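Uncharacterized protein (PDB 4IRT) is of uncharacterised function but is a putative neuraminidase with a beta-propeller, BNR repeat-like fold, and so may act on sialic acid-containing glycans. Local coordinates at residues I75-I80 with T125-Y130; Y85-F90 with L97-S102; Y328-E333 with S340-T345. All coordinates share one frame; numbering follows the deposited sequence. Where two conformers were deposited one is given.

Contact 1. Residues I75-I80 with T125-Y130; sequences IISMMI and TYPEFY
Ser77 and Pro127 carry the polar link here: the serine hydroxyl OG donates a hydrogen bond of 2.6 Å to the proline carbonyl O. The hydroxyl stands 33° from the carbonyl plane. Serine suits the place because its short side chain spans the gap between two strands whose axes approach no closer than 6.2 Å. On one side of this bond Ile75 reaches over with CD1, which lies 4.1 Å from Pro127 CG; its CG1, set between the backbone N and the carbonyl carbon (chi1 62°), starts the branch that ends there, and the two side chains lie alongside each other with opposed directions. On the other side Phe129 lends a ring edge: CE2 comes 3.3 Å from Ser77 O, near the ring plane, so that an aromatic C-H faces the carbonyl oxygen. Further along, Met79, a selenomethionine in this crystal, sets its CB 3.4 Å from Phe129 CB, while its bent chain brings CE to 3.9 Å from Phe129 O. An unbranched, flexible side chain can fold beside the base of the phenylalanine in this way.

Behind this first shell, the amide of Asn25 gives a hydrogen bond to Ser77 OG, so the hydroxyl both accepts and donates. Phe139 meets the Phe129 ring, and Ser89 of the adjoining strand touches Pro127. Strands 76-80 and 125-130 run nearly parallel, 16° apart, as inner strands of successive propeller blades. Their chemistry fits that role: apolar side chains fill the interface, and one buried hydroxyl, satisfied on both sides, links blades that do not share a continuous sheet.

Contact 2. Residues Y85-F90 with L97-S102; sequences YIHVSF and LNYCRS. With EDO (1,2-ethanediol), chain L.
Val88 and Cys100 form a hydrogen-bonded pair between antiparallel strands at 161°, with Val88 N 2.9 Å from Cys100 O and Cys100 N donating in return to Val88 O. This is the beta hairpin of a propeller blade, with His87-Arg101 and Ser89-Tyr99 as the flanking non-hydrogen-bonded pairs.

On the face of those flanking pairs, His87 and Tyr99 point the same way and join through ND1 and OH, 2.8 Å apart. The other imidazole nitrogen, NE2, is held by Asp81, and Trp163 also bonds Tyr99 OH, so the buried polar atoms of both side chains have partners. In one of its two conformers Arg101 lays CG over a face of the His87 ring, offset toward the rim, a CH-pi contact suited to a long aliphatic stem.

The opposite face is largely apolar. Val88 CG1 lies 4.0 Å from Cys100 CB. With the Phe90 CG placed between backbone N and carbonyl carbon (chi1 49°), the ring starts out from where it can lie against the neighbouring strand: Cys100 SG meets its edge, and Asn98 CB lies over its centre, 4.1 Å from the centroid.

Polar residues finish the two ends. Ser102 OG accepts from Ile86 N at 2.9 Å and also bonds Ser107 O, a bridging role that suits a small hydroxyl. At the other end Asn98 O is gripped from opposite faces of its plane by Ser89 OG, at 2.8 Å, and the more distant Phe90 N. The asparagine amide extends the hairpin's bonding beyond its backbone: ND2 donates to Phe90 O, almost in the amide plane, and also to O2 of a 1,2-ethanediol molecule, probably from the crystallisation liquor, 3.0 Å from ND2.

Contact 3. Residues Y328-E333 with S340-T345; sequences YIFRDE and SMAHAT
Tyr328 pairs with Ala342 through two backbone hydrogen bonds, N to O and O to N, in the antiparallel hairpin that supplies the middle two strands of a four-stranded propeller blade. Its CG, anti to the backbone N (chi1 -166°), starts the ring off away from Ala342 and leaves CB as the part that touches, 4.2 Å from Ala342 CB. The phenol OH bonds to Arg281 O. A methyl group suits position 342, where Phe330 CE1 also packs against CB.

Ile329 falls on the other face, together with Met341, its cross-strand partner and a selenomethionine here. The isoleucine CD1 lies 3.7 Å from Met341 CG and 3.8 Å from its SE, so a branched chain packs against a long, pliable one.

Phe330 pairs with Ser340, its N donating to Ser340 O at 3.0 Å from above the carbonyl plane, 37° out of it, while its O accepts from Ser340 N. The Phe330 ring has Ser340 CB over one face, offset toward the rim and 3.6 Å from CZ; a small residue lets the flat ring come this close.

Asp332 takes part through its backbone N and a water, while its carboxylate forms a salt bridge to Arg298. Asp356 holds Ser340 OG by a hydrogen bond. The water joins the segments: it accepts from Asp332 N at 2.8 Å and donates to Ser340 OG, also at 2.8 Å.

How the contacts relate
Contacts 1 and 2 are neighbours, their centres 8 Å apart, and share the sheet in which strands 76-80 and 86-90 lie side by side. Contact 2 falls within the chain between the two halves of contact 1: after the hairpin 85-102 the chain returns to the inner strand 124-131 of the next blade. Contact 3 comes later, in the four-stranded sheet that starts with strand 318-322, with its centre 24 Å from that of contact 1 and 32 Å from that of contact 2, across the chain's centre from the latter. Hairpin pairing, as in contacts 2 and 3, thus builds each blade, while contact 1 joins consecutive blades round the propeller.

Contact 1. Residues I75-I80 with T125-Y130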
# COMPACT_ATOMS: atom_id res chain seq x y z
N ILE A 75 -7.79 -1.81 -8.67
CA ILE A 75 -7.95 -2.36 -7.32
C ILE A 75 -9.05 -1.71 -6.49
O ILE A 75 -9.56 -0.63 -6.81
CB ILE A 75 -6.62 -2.27 -6.56
CG1 ILE A 75 -6.18 -0.80 -6.39
CG2 ILE A 75 -5.57 -3.08 -7.30
CD1 ILE A 75 -6.44 -0.26 -5.03
N ILE A 76 -9.36 -2.37 -5.39
CA ILE A 76 -10.26 -1.89 -4.36
C ILE A 76 -9.41 -1.48 -3.14
O ILE A 76 -8.60 -2.28 -2.62
CB ILE A 76 -11.18 -3.02 -3.86
CG1 ILE A 76 -12.02 -3.63 -4.99
CG2 ILE A 76 -12.08 -2.54 -2.71
CD1 ILE A 76 -12.33 -5.10 -4.76
N SER A 77 -9.63 -0.26 -2.67
CA SER A 77 -9.12 0.17 -1.37
C SER A 77 -10.28 0.55 -0.46
O SER A 77 -11.22 1.27 -0.88
CB SER A 77 -8.20 1.39 -1.53
OG SER A 77 -6.92 1.07 -2.05
N MSE A 78 -10.20 0.10 0.79
CA MSE A 78 -11.22 0.37 1.81
C MSE A 78 -10.62 0.90 3.09
O MSE A 78 -9.40 0.81 3.34
CB MSE A 78 -12.02 -0.90 2.08
CG MSE A 78 -11.37 -1.77 3.12
SE MSE A 78 -12.06 -3.60 3.31
CE MSE A 78 -13.90 -3.20 3.59
N MSE A 79 -11.49 1.47 3.94
CA MSE A 79 -11.11 1.98 5.25
C MSE A 79 -12.35 2.22 6.06
O MSE A 79 -13.43 2.40 5.51
CB MSE A 79 -10.35 3.31 5.09
CG MSE A 79 -9.81 3.95 6.37
SE MSE A 79 -8.68 2.78 7.45
CE MSE A 79 -7.42 2.18 6.12
N ILE A 80 -12.22 2.22 7.39
CA ILE A 80 -13.33 2.47 8.30
C ILE A 80 -13.08 3.79 9.00
O ILE A 80 -11.96 4.06 9.47
CB ILE A 80 -13.47 1.38 9.37
CG1 ILE A 80 -13.32 -0.04 8.79
CG2 ILE A 80 -14.81 1.54 10.12
CD1 ILE A 80 -14.43 -0.51 7.91
N THR A 125 -6.52 7.15 -10.66
CA THR A 125 -5.85 5.86 -10.57
C THR A 125 -5.33 5.73 -9.13
O THR A 125 -5.01 6.74 -8.52
CB THR A 125 -4.68 5.71 -11.57
OG1 THR A 125 -5.07 6.15 -12.89
CG2 THR A 125 -4.19 4.24 -11.71
N TYR A 126 -5.24 4.51 -8.62
CA TYR A 126 -4.59 4.20 -7.33
C TYR A 126 -5.26 4.90 -6.13
O TYR A 126 -4.62 5.68 -5.43
CB TYR A 126 -3.09 4.53 -7.37
CG TYR A 126 -2.36 3.90 -8.53
CD1 TYR A 126 -2.45 2.53 -8.78
CD2 TYR A 126 -1.59 4.67 -9.39
CE1 TYR A 126 -1.80 1.95 -9.85
CE2 TYR A 126 -0.92 4.10 -10.45
CZ TYR A 126 -1.02 2.74 -10.68
OH TYR A 126 -0.35 2.20 -11.74
N PRO A 127 -6.54 4.58 -5.87
CA PRO A 127 -7.17 5.08 -4.65
C PRO A 127 -6.53 4.48 -3.39
O PRO A 127 -6.29 3.27 -3.35
CB PRO A 127 -8.62 4.59 -4.79
CG PRO A 127 -8.49 3.30 -5.61
CD PRO A 127 -7.39 3.61 -6.60
N GLU A 128 -6.25 5.34 -2.40
CA GLU A 128 -5.68 4.93 -1.11
C GLU A 128 -6.33 5.71 0.01
O GLU A 128 -6.45 6.93 -0.09
CB GLU A 128 -4.18 5.22 -1.03
CG GLU A 128 -3.28 4.73 -2.15
CD GLU A 128 -1.92 5.46 -2.17
OE1 GLU A 128 -1.42 5.90 -1.12
OE2 GLU A 128 -1.35 5.66 -3.26
N PHE A 129 -6.69 5.00 1.10
CA PHE A 129 -7.24 5.59 2.31
C PHE A 129 -6.24 5.43 3.46
O PHE A 129 -5.55 4.42 3.55
CB PHE A 129 -8.53 4.90 2.73
CG PHE A 129 -9.71 5.17 1.84
CD1 PHE A 129 -10.45 6.34 1.97
CD2 PHE A 129 -10.14 4.23 0.92
CE1 PHE A 129 -11.53 6.59 1.16
CE2 PHE A 129 -11.23 4.46 0.12
CZ PHE A 129 -11.94 5.64 0.25
N TYR A 130 -6.24 6.40 4.38
CA TYR A 130 -5.48 6.35 5.63
C TYR A 130 -6.32 6.99 6.71
O TYR A 130 -6.96 8.03 6.49
CB TYR A 130 -4.14 7.09 5.50
CG TYR A 130 -3.33 6.63 4.31
CD1 TYR A 130 -2.48 5.54 4.40
CD2 TYR A 130 -3.48 7.26 3.05
CE1 TYR A 130 -1.77 5.09 3.31
CE2 TYR A 130 -2.78 6.80 1.95
CZ TYR A 130 -1.93 5.72 2.08
OH TYR A 130 -1.25 5.26 1.00

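Contact 2. Residues Y85-F90 with L97-S102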
# COMPACT_ATOMS: atom_id res chain seq x y z
N TYR A 85 -18.23 3.57 9.59
CA TYR A 85 -18.69 3.46 8.19
C TYR A 85 -17.53 2.94 7.34
O TYR A 85 -16.39 3.37 7.49
CB TYR A 85 -19.17 4.80 7.62
CG TYR A 85 -20.48 5.26 8.19
CD1 TYR A 85 -20.53 6.02 9.34
CD2 TYR A 85 -21.66 4.93 7.56
CE1 TYR A 85 -21.74 6.43 9.88
CE2 TYR A 85 -22.88 5.33 8.09
CZ TYR A 85 -22.92 6.08 9.24
OH TYR A 85 -24.14 6.47 9.77
N ILE A 86 -17.83 1.99 6.47
CA ILE A 86 -16.88 1.58 5.46
C ILE A 86 -16.87 2.64 4.35
O ILE A 86 -17.94 3.04 3.88
CB ILE A 86 -17.22 0.22 4.80
CG1 ILE A 86 -17.31 -0.91 5.83
CG2 ILE A 86 -16.19 -0.11 3.73
CD1 ILE A 86 -17.90 -2.20 5.28
N HIS A 87 -15.67 3.10 3.98
CA HIS A 87 -15.47 3.89 2.79
C HIS A 87 -14.70 3.02 1.80
O HIS A 87 -13.72 2.39 2.18
CB HIS A 87 -14.60 5.10 3.10
CG HIS A 87 -15.23 6.07 4.04
ND1 HIS A 87 -15.59 7.34 3.67
CD2 HIS A 87 -15.59 5.93 5.34
CE1 HIS A 87 -16.14 7.96 4.71
NE2 HIS A 87 -16.12 7.14 5.74
N VAL A 88 -15.13 2.99 0.55
CA VAL A 88 -14.50 2.12 -0.43
C VAL A 88 -14.44 2.80 -1.80
O VAL A 88 -15.39 3.42 -2.25
CB VAL A 88 -15.21 0.75 -0.50
CG1 VAL A 88 -16.62 0.90 -1.04
CG2 VAL A 88 -14.40 -0.24 -1.33
N SER A 89 -13.29 2.65 -2.45
CA SER A 89 -13.05 3.23 -3.75
C SER A 89 -12.37 2.15 -4.59
O SER A 89 -11.50 1.43 -4.11
CB SER A 89 -12.21 4.52 -3.62
OG SER A 89 -12.08 5.20 -4.86
N PHE A 90 -12.78 2.02 -5.85
CA PHE A 90 -12.43 0.84 -6.63
C PHE A 90 -12.46 1.07 -8.12
O PHE A 90 -13.10 1.99 -8.59
CB PHE A 90 -13.40 -0.29 -6.31
CG PHE A 90 -14.84 0.11 -6.38
CD1 PHE A 90 -15.44 0.78 -5.34
CD2 PHE A 90 -15.61 -0.21 -7.49
CE1 PHE A 90 -16.78 1.16 -5.41
CE2 PHE A 90 -16.96 0.16 -7.57
CZ PHE A 90 -17.54 0.83 -6.52
N LEU A 97 -13.99 8.88 -10.66
CA LEU A 97 -13.96 8.32 -9.31
C LEU A 97 -15.17 7.44 -9.06
O LEU A 97 -16.30 7.84 -9.33
CB LEU A 97 -13.93 9.45 -8.29
CG LEU A 97 -14.00 9.06 -6.82
CD1 LEU A 97 -12.69 8.44 -6.40
CD2 LEU A 97 -14.30 10.32 -5.99
N ASN A 98 -14.88 6.24 -8.56
CA ASN A 98 -15.84 5.29 -7.99
C ASN A 98 -15.62 5.21 -6.50
O ASN A 98 -14.56 4.72 -6.06
CB ASN A 98 -15.61 3.90 -8.56
CG ASN A 98 -15.79 3.84 -10.07
OD1 ASN A 98 -16.79 4.34 -10.61
ND2 ASN A 98 -14.81 3.24 -10.77
N TYR A 99 -16.61 5.69 -5.74
CA TYR A 99 -16.53 5.86 -4.29
C TYR A 99 -17.92 5.66 -3.66
O TYR A 99 -18.91 6.30 -4.09
CB TYR A 99 -15.99 7.26 -3.96
CG TYR A 99 -16.17 7.64 -2.52
CD1 TYR A 99 -15.64 6.86 -1.50
CD2 TYR A 99 -16.89 8.78 -2.17
CE1 TYR A 99 -15.80 7.21 -0.17
CE2 TYR A 99 -17.05 9.15 -0.86
CZ TYR A 99 -16.52 8.36 0.15
OH TYR A 99 -16.68 8.73 1.46
N CYS A 100 -17.98 4.78 -2.67
CA CYS A 100 -19.20 4.47 -1.95
C CYS A 100 -18.91 4.40 -0.47
O CYS A 100 -17.74 4.22 -0.05
CB CYS A 100 -19.70 3.09 -2.32
SG CYS A 100 -20.09 2.98 -4.05
N ARG A 101 -20.00 4.42 0.31
CA ARG A 101 -19.91 4.30 1.77
C ARG A 101 -21.00 3.37 2.24
O ARG A 101 -22.05 3.28 1.61
CB ARG A 101 -20.13 5.64 2.47
CG ARG A 101 -18.94 6.58 2.54
CD ARG A 101 -19.21 7.72 3.51
NE ARG A 101 -20.38 8.55 3.16
CZ ARG A 101 -20.34 9.76 2.58
NH1 ARG A 101 -19.20 10.34 2.22
NH2 ARG A 101 -21.48 10.40 2.34
N SER A 102 -20.74 2.69 3.36
CA SER A 102 -21.75 1.92 4.09
C SER A 102 -23.01 2.72 4.26
O SER A 102 -22.95 3.93 4.55
CB SER A 102 -21.26 1.60 5.51
OG SER A 102 -20.21 0.69 5.51
C1 EDO L . -13.49 1.28 -15.14
O1 EDO L . -14.29 0.78 -16.25
C2 EDO L . -14.16 2.45 -14.43
O2 EDO L . -15.18 2.02 -13.51

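Contact 3. Residues Y328-E333 with S340-T345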
# COMPACT_ATOMS: atom_id res chain seq x y z
N TYR A 328 9.33 -8.24 7.68
CA TYR A 328 9.40 -7.82 6.28
C TYR A 328 8.81 -8.92 5.41
O TYR A 328 9.35 -10.03 5.32
CB TYR A 328 10.87 -7.59 5.96
CG TYR A 328 11.21 -6.85 4.68
CD1 TYR A 328 11.10 -7.48 3.44
CD2 TYR A 328 11.72 -5.54 4.71
CE1 TYR A 328 11.43 -6.84 2.29
CE2 TYR A 328 12.05 -4.89 3.55
CZ TYR A 328 11.89 -5.54 2.35
OH TYR A 328 12.27 -4.89 1.19
N ILE A 329 7.67 -8.62 4.78
CA ILE A 329 6.88 -9.59 4.06
C ILE A 329 7.11 -9.46 2.54
O ILE A 329 7.09 -8.34 1.99
CB ILE A 329 5.38 -9.44 4.38
CG1 ILE A 329 5.14 -9.42 5.89
CG2 ILE A 329 4.60 -10.58 3.74
CD1 ILE A 329 5.56 -10.70 6.61
N PHE A 330 7.41 -10.59 1.90
CA PHE A 330 7.72 -10.62 0.50
C PHE A 330 7.31 -11.94 -0.17
O PHE A 330 6.68 -12.79 0.44
CB PHE A 330 9.20 -10.33 0.30
CG PHE A 330 10.13 -11.41 0.75
CD1 PHE A 330 10.48 -11.55 2.09
CD2 PHE A 330 10.74 -12.25 -0.19
CE1 PHE A 330 11.42 -12.49 2.48
CE2 PHE A 330 11.65 -13.22 0.22
CZ PHE A 330 11.97 -13.35 1.56
N ARG A 331 7.63 -12.05 -1.45
CA ARG A 331 7.37 -13.28 -2.21
C ARG A 331 8.43 -13.34 -3.29
O ARG A 331 8.64 -12.35 -4.00
CB ARG A 331 5.95 -13.23 -2.77
CG ARG A 331 5.55 -14.31 -3.79
CD ARG A 331 5.95 -13.96 -5.21
NE ARG A 331 5.20 -12.81 -5.69
CZ ARG A 331 5.48 -12.10 -6.78
NH1 ARG A 331 6.54 -12.37 -7.55
NH2 ARG A 331 4.66 -11.13 -7.11
N ASP A 332 9.04 -14.50 -3.46
CA ASP A 332 10.21 -14.63 -4.34
C ASP A 332 10.16 -15.96 -5.09
O ASP A 332 10.03 -17.02 -4.48
CB ASP A 332 11.48 -14.51 -3.47
CG ASP A 332 12.78 -14.29 -4.28
OD1 ASP A 332 12.91 -14.72 -5.45
OD2 ASP A 332 13.72 -13.72 -3.66
N GLU A 333 10.29 -15.90 -6.41
CA GLU A 333 10.46 -17.12 -7.22
C GLU A 333 11.57 -18.04 -6.72
O GLU A 333 11.46 -19.28 -6.81
CB GLU A 333 10.75 -16.80 -8.68
CG GLU A 333 9.51 -16.49 -9.49
CD GLU A 333 9.75 -16.49 -11.00
OE1 GLU A 333 10.84 -16.93 -11.46
OE2 GLU A 333 8.84 -16.03 -11.73
N SER A 340 6.61 -15.12 2.12
CA SER A 340 7.82 -15.24 2.92
C SER A 340 7.96 -14.07 3.86
O SER A 340 7.34 -13.01 3.63
CB SER A 340 9.04 -15.39 2.03
OG SER A 340 8.99 -16.56 1.20
N MSE A 341 8.75 -14.26 4.92
CA MSE A 341 9.01 -13.21 5.90
C MSE A 341 10.47 -13.17 6.26
O MSE A 341 11.10 -14.21 6.46
CB MSE A 341 8.19 -13.38 7.18
CG MSE A 341 8.48 -12.31 8.24
SE MSE A 341 7.07 -12.50 9.63
CE MSE A 341 8.13 -13.82 10.53
N ALA A 342 11.02 -11.96 6.35
CA ALA A 342 12.33 -11.75 6.92
C ALA A 342 12.20 -10.93 8.20
O ALA A 342 11.39 -10.00 8.28
CB ALA A 342 13.24 -11.05 5.91
N HIS A 343 12.96 -11.32 9.21
CA HIS A 343 12.85 -10.77 10.54
C HIS A 343 14.21 -10.29 11.03
O HIS A 343 15.21 -11.00 10.87
CB HIS A 343 12.36 -11.83 11.52
CG HIS A 343 12.30 -11.33 12.92
ND1 HIS A 343 13.12 -11.81 13.92
CD2 HIS A 343 11.55 -10.36 13.49
CE1 HIS A 343 12.87 -11.17 15.04
NE2 HIS A 343 11.92 -10.28 14.81
N ALA A 344 14.25 -9.08 11.58
CA ALA A 344 15.47 -8.54 12.25
C ALA A 344 15.06 -8.10 13.64
O ALA A 344 14.14 -7.31 13.79
CB ALA A 344 16.02 -7.34 11.48
N THR A 345 15.74 -8.59 14.66
CA THR A 345 15.48 -8.12 16.01
C THR A 345 15.79 -6.62 16.15
O THR A 345 15.08 -5.87 16.85
CB THR A 345 16.31 -8.93 17.01
OG1 THR A 345 15.85 -10.28 16.95
CG2 THR A 345 16.12 -8.43 18.43
O HOH W 1 8.61 -16.45 -1.54